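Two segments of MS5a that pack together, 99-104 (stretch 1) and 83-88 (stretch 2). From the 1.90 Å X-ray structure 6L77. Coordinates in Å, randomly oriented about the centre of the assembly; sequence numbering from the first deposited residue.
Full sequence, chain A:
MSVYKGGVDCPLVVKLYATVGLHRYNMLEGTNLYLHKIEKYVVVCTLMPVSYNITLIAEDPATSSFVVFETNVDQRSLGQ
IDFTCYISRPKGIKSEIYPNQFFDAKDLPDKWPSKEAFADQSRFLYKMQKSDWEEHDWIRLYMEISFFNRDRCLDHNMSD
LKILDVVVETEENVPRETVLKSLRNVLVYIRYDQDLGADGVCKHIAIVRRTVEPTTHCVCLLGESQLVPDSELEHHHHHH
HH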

ATOM      1  N   PRO A  99      14.100  14.274  -5.480  1.00 67.73           N
ATOM      2  CA  PRO A  99      13.173  13.952  -6.574  1.00 69.53           C
ATOM      3  C   PRO A  99      11.997  14.925  -6.658  1.00 68.65           C
ATOM      4  O   PRO A  99      11.541  15.426  -5.632  1.00 70.27           O
ATOM      5  CB  PRO A  99      12.693  12.537  -6.225  1.00 67.17           C
ATOM      6  CG  PRO A  99      12.938  12.400  -4.749  1.00 62.20           C
ATOM      7  CD  PRO A  99      14.181  13.190  -4.486  1.00 63.17           C
ATOM      8  N   ASN A 100      11.518  15.180  -7.875  1.00 66.90           N
ATOM      9  CA  ASN A 100      10.446  16.137  -8.103  1.00 60.53           C
ATOM     10  C   ASN A 100       9.088  15.515  -7.778  1.00 56.32           C
ATOM     11  O   ASN A 100       8.959  14.305  -7.575  1.00 56.00           O
ATOM     12  CB  ASN A 100      10.474  16.630  -9.547  1.00 67.27           C
ATOM     13  CG  ASN A 100      11.871  17.017 -10.003  1.00 71.70           C
ATOM     14  OD1 ASN A 100      12.358  16.530 -11.025  1.00 74.56           O
ATOM     15  ND2 ASN A 100      12.524  17.889  -9.242  1.00 70.48           N
ATOM     16  N   GLN A 101       8.065  16.366  -7.735  1.00 54.62           N
ATOM     17  CA  GLN A 101       6.735  15.910  -7.357  1.00 54.08           C
ATOM     18  C   GLN A 101       6.219  14.869  -8.347  1.00 50.00           C
ATOM     19  O   GLN A 101       6.515  14.910  -9.545  1.00 49.57           O
ATOM     20  CB  GLN A 101       5.759  17.085  -7.281  1.00 58.34           C
ATOM     21  CG  GLN A 101       4.405  16.709  -6.677  1.00 68.88           C
ATOM     22  CD  GLN A 101       3.345  17.787  -6.838  1.00 81.08           C
ATOM     23  OE1 GLN A 101       3.592  18.840  -7.429  1.00 88.04           O
ATOM     24  NE2 GLN A 101       2.155  17.525  -6.306  1.00 81.01           N
ATOM     25  N   PHE A 102       5.441  13.924  -7.829  1.00 33.31           N
ATOM     26  CA  PHE A 102       4.915  12.834  -8.642  1.00 32.55           C
ATOM     27  C   PHE A 102       3.587  12.400  -8.049  1.00 33.20           C
ATOM     28  O   PHE A 102       3.541  11.979  -6.892  1.00 30.30           O
ATOM     29  CB  PHE A 102       5.909  11.670  -8.683  1.00 32.22           C
ATOM     30  CG  PHE A 102       5.402  10.462  -9.419  1.00 29.65           C
ATOM     31  CD1 PHE A 102       5.267  10.485 -10.796  1.00 32.39           C
ATOM     32  CD2 PHE A 102       5.064   9.306  -8.731  1.00 30.52           C
ATOM     33  CE1 PHE A 102       4.795   9.370 -11.475  1.00 34.40           C
ATOM     34  CE2 PHE A 102       4.611   8.195  -9.403  1.00 33.50           C
ATOM     35  CZ  PHE A 102       4.474   8.228 -10.775  1.00 31.82           C
ATOM     36  N   PHE A 103       2.509  12.506  -8.823  1.00 29.06           N
ATOM     37  CA  PHE A 103       1.209  12.086  -8.317  1.00 32.37           C
ATOM     38  C   PHE A 103       0.371  11.543  -9.467  1.00 38.57           C
ATOM     39  O   PHE A 103       0.766  11.590 -10.632  1.00 40.86           O
ATOM     40  CB  PHE A 103       0.481  13.229  -7.609  1.00 43.44           C
ATOM     41  CG  PHE A 103       0.271  14.430  -8.478  1.00 52.92           C
ATOM     42  CD1 PHE A 103      -0.825  14.509  -9.325  1.00 57.56           C
ATOM     43  CD2 PHE A 103       1.184  15.471  -8.468  1.00 61.04           C
ATOM     44  CE1 PHE A 103      -1.007  15.609 -10.139  1.00 60.01           C
ATOM     45  CE2 PHE A 103       1.001  16.579  -9.277  1.00 64.50           C
ATOM     46  CZ  PHE A 103      -0.094  16.647 -10.112  1.00 62.38           C
ATOM     47  N   ASP A 104      -0.801  11.030  -9.113  1.00 32.79           N
ATOM     48  CA  ASP A 104      -1.692  10.326 -10.028  1.00 37.19           C
ATOM     49  C   ASP A 104      -2.982  11.119 -10.101  1.00 46.82           C
ATOM     50  O   ASP A 104      -3.637  11.338  -9.076  1.00 51.86           O
ATOM     51  CB  ASP A 104      -1.948   8.902  -9.532  1.00 35.95           C
ATOM     52  CG  ASP A 104      -3.011   8.165 -10.339  1.00 44.02           C
ATOM     53  OD1 ASP A 104      -3.511   8.700 -11.351  1.00 45.99           O
ATOM     54  OD2 ASP A 104      -3.357   7.037  -9.941  1.00 37.68           O
TER
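Stretch 2 (83-88) FTCYIS

Packing of the strand Phe 83 to Ser 88 on the irregular segment Pro 99 to Asp 104 of MS5a. Stretch 2 is extended except at Tyr 86, where psi is -33°, and belongs to a strand that begins earlier in the chain. Stretch 1 is also largely drawn out but forms no regular helix or strand. The touching parts run in nearly opposite directions, 163° apart from end to end, so that the start of stretch 1 lies by Tyr 86 and Ile 87 and its later part by Thr 84. The backbones stay well separated: the CA atoms of Pro 99 and Tyr 86 are 6.8 Å apart, those of Phe 103 and Thr 84 6.6 Å. The gap is bridged by side chains of the strand, above all Thr 84 and Tyr 86, whose CA-to-CB bonds both point toward stretch 1. Together the two stretches bury 280 Å², with Tyr 86 contributing the largest share, 91 Å².

At the start of stretch 1, the CA-to-CB bond of Pro 99 points toward the strand. Its CG lies 3.9 Å from the backbone O of Tyr 86 and 4.2 Å from CB of Tyr 86, while its CD meets CD1 of Ile 87 at 4.1 Å. The CA-to-CB bond of Ile 87 points sideways, but the end of its side chain comes nearer. The CA-to-CB bond of Asn 100 points away, and the residue meets the strand through its backbone: its O is 3.2 Å from CE1 of Tyr 86, approaching the ring obliquely. Gln 101 likewise points away overall, yet its CA and CG each lie 3.4 Å from OH of Tyr 86, so the tyrosine tip is tucked against the base of this side chain. Pro 99, Asn 100 and Gln 101 are all exposed and poorly ordered.

Phe 102 is the polar anchor, through its backbone rather than its ring. Its N donates a hydrogen bond to OH of Tyr 86, 2.9 Å long with an N-H...O angle of 161°, close to straight; the amide reaches the tyrosine ring at its edge, near the ring plane. On its carbonyl side, Phe 102 O accepts a short hydrogen bond from OG1 of Thr 84, at 2.6 Å. Two strand side chains thus hold the amide and carbonyl groups of one residue, without any backbone pairing between the stretches. Apolar contacts accompany these bonds: CB of Phe 102 lies 4.2 Å from CE1 of Tyr 86, and CG2 of Thr 84 stands at the edge of the phenylalanine ring, 4.3 Å from CD2 of Phe 102. The end of that side chain leads away from the strand.

Beyond this point contact fades. Phe 103 grazes Thr 84, its CA 4.2 Å from OG1 of Thr 84, and its ring also leads away. Asp 104 makes no contact with the strand.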

ATOM      1  N   PHE A  83      -1.276   9.490  -1.669  1.00 23.45           N
ATOM      2  CA  PHE A  83       0.029   9.928  -1.173  1.00 20.35           C
ATOM      3  C   PHE A  83       1.134   9.404  -2.078  1.00 21.28           C
ATOM      4  O   PHE A  83       0.926   8.482  -2.863  1.00 19.58           O
ATOM      5  CB  PHE A  83       0.261   9.466   0.271  1.00 19.66           C
ATOM      6  CG  PHE A  83       0.337   7.958   0.436  1.00 26.52           C
ATOM      7  CD1 PHE A  83       1.516   7.273   0.193  1.00 24.12           C
ATOM      8  CD2 PHE A  83      -0.771   7.244   0.862  1.00 24.33           C
ATOM      9  CE1 PHE A  83       1.579   5.897   0.358  1.00 24.87           C
ATOM     10  CE2 PHE A  83      -0.714   5.873   1.029  1.00 25.95           C
ATOM     11  CZ  PHE A  83       0.459   5.203   0.774  1.00 18.45           C
ATOM     12  N   THR A  84       2.326   9.987  -1.930  1.00 22.35           N
ATOM     13  CA  THR A  84       3.505   9.582  -2.689  1.00 20.04           C
ATOM     14  C   THR A  84       4.670   9.354  -1.737  1.00 18.57           C
ATOM     15  O   THR A  84       4.972  10.222  -0.906  1.00 20.66           O
ATOM     16  CB  THR A  84       3.897  10.652  -3.723  1.00 24.52           C
ATOM     17  OG1 THR A  84       2.810  10.868  -4.630  1.00 25.76           O
ATOM     18  CG2 THR A  84       5.143  10.212  -4.517  1.00 22.89           C
ATOM     19  N   CYS A  85       5.332   8.198  -1.871  1.00 18.13           N
ATOM     20  CA  CYS A  85       6.573   7.910  -1.146  1.00 18.82           C
ATOM     21  C   CYS A  85       7.755   8.245  -2.051  1.00 21.64           C
ATOM     22  O   CYS A  85       7.950   7.605  -3.092  1.00 20.14           O
ATOM     23  CB  CYS A  85       6.625   6.449  -0.693  1.00 15.96           C
ATOM     24  SG  CYS A  85       8.174   6.009   0.156  1.00 22.09           S
ATOM     25  N   TYR A  86       8.548   9.242  -1.649  1.00 19.89           N
ATOM     26  CA  TYR A  86       9.640   9.774  -2.463  1.00 21.91           C
ATOM     27  C   TYR A  86      11.008   9.235  -2.079  1.00 22.61           C
ATOM     28  O   TYR A  86      11.883   9.121  -2.938  1.00 25.46           O
ATOM     29  CB  TYR A  86       9.696  11.306  -2.352  1.00 29.60           C
ATOM     30  CG  TYR A  86       8.557  12.013  -3.029  1.00 31.91           C
ATOM     31  CD1 TYR A  86       8.578  12.249  -4.401  1.00 33.90           C
ATOM     32  CD2 TYR A  86       7.460  12.464  -2.298  1.00 38.75           C
ATOM     33  CE1 TYR A  86       7.535  12.910  -5.036  1.00 27.97           C
ATOM     34  CE2 TYR A  86       6.408  13.121  -2.925  1.00 39.12           C
ATOM     35  CZ  TYR A  86       6.455  13.343  -4.295  1.00 35.93           C
ATOM     36  OH  TYR A  86       5.410  13.996  -4.917  1.00 34.01           O
ATOM     37  N   ILE A  87      11.215   8.947  -0.806  1.00 18.22           N
ATOM     38  CA  ILE A  87      12.508   8.535  -0.266  1.00 23.91           C
ATOM     39  C   ILE A  87      12.244   7.347   0.628  1.00 20.92           C
ATOM     40  O   ILE A  87      11.277   7.356   1.392  1.00 17.40           O
ATOM     41  CB  ILE A  87      13.174   9.667   0.553  1.00 24.75           C
ATOM     42  CG1 ILE A  87      13.391  10.917  -0.307  1.00 27.16           C
ATOM     43  CG2 ILE A  87      14.466   9.185   1.220  1.00 23.65           C
ATOM     44  CD1 ILE A  87      14.659  10.899  -1.122  1.00 34.47           C
ATOM     45  N   SER A  88      13.110   6.330   0.560  1.00 18.52           N
ATOM     46  CA  SER A  88      12.968   5.185   1.461  1.00 17.71           C
ATOM     47  C   SER A  88      14.306   4.441   1.386  1.00 19.76           C
ATOM     48  O   SER A  88      14.528   3.650   0.471  1.00 18.57           O
ATOM     49  CB  SER A  88      11.805   4.285   1.075  1.00 19.02           C
ATOM     50  OG  SER A  88      12.005   3.715  -0.219  1.00 19.39           O
TER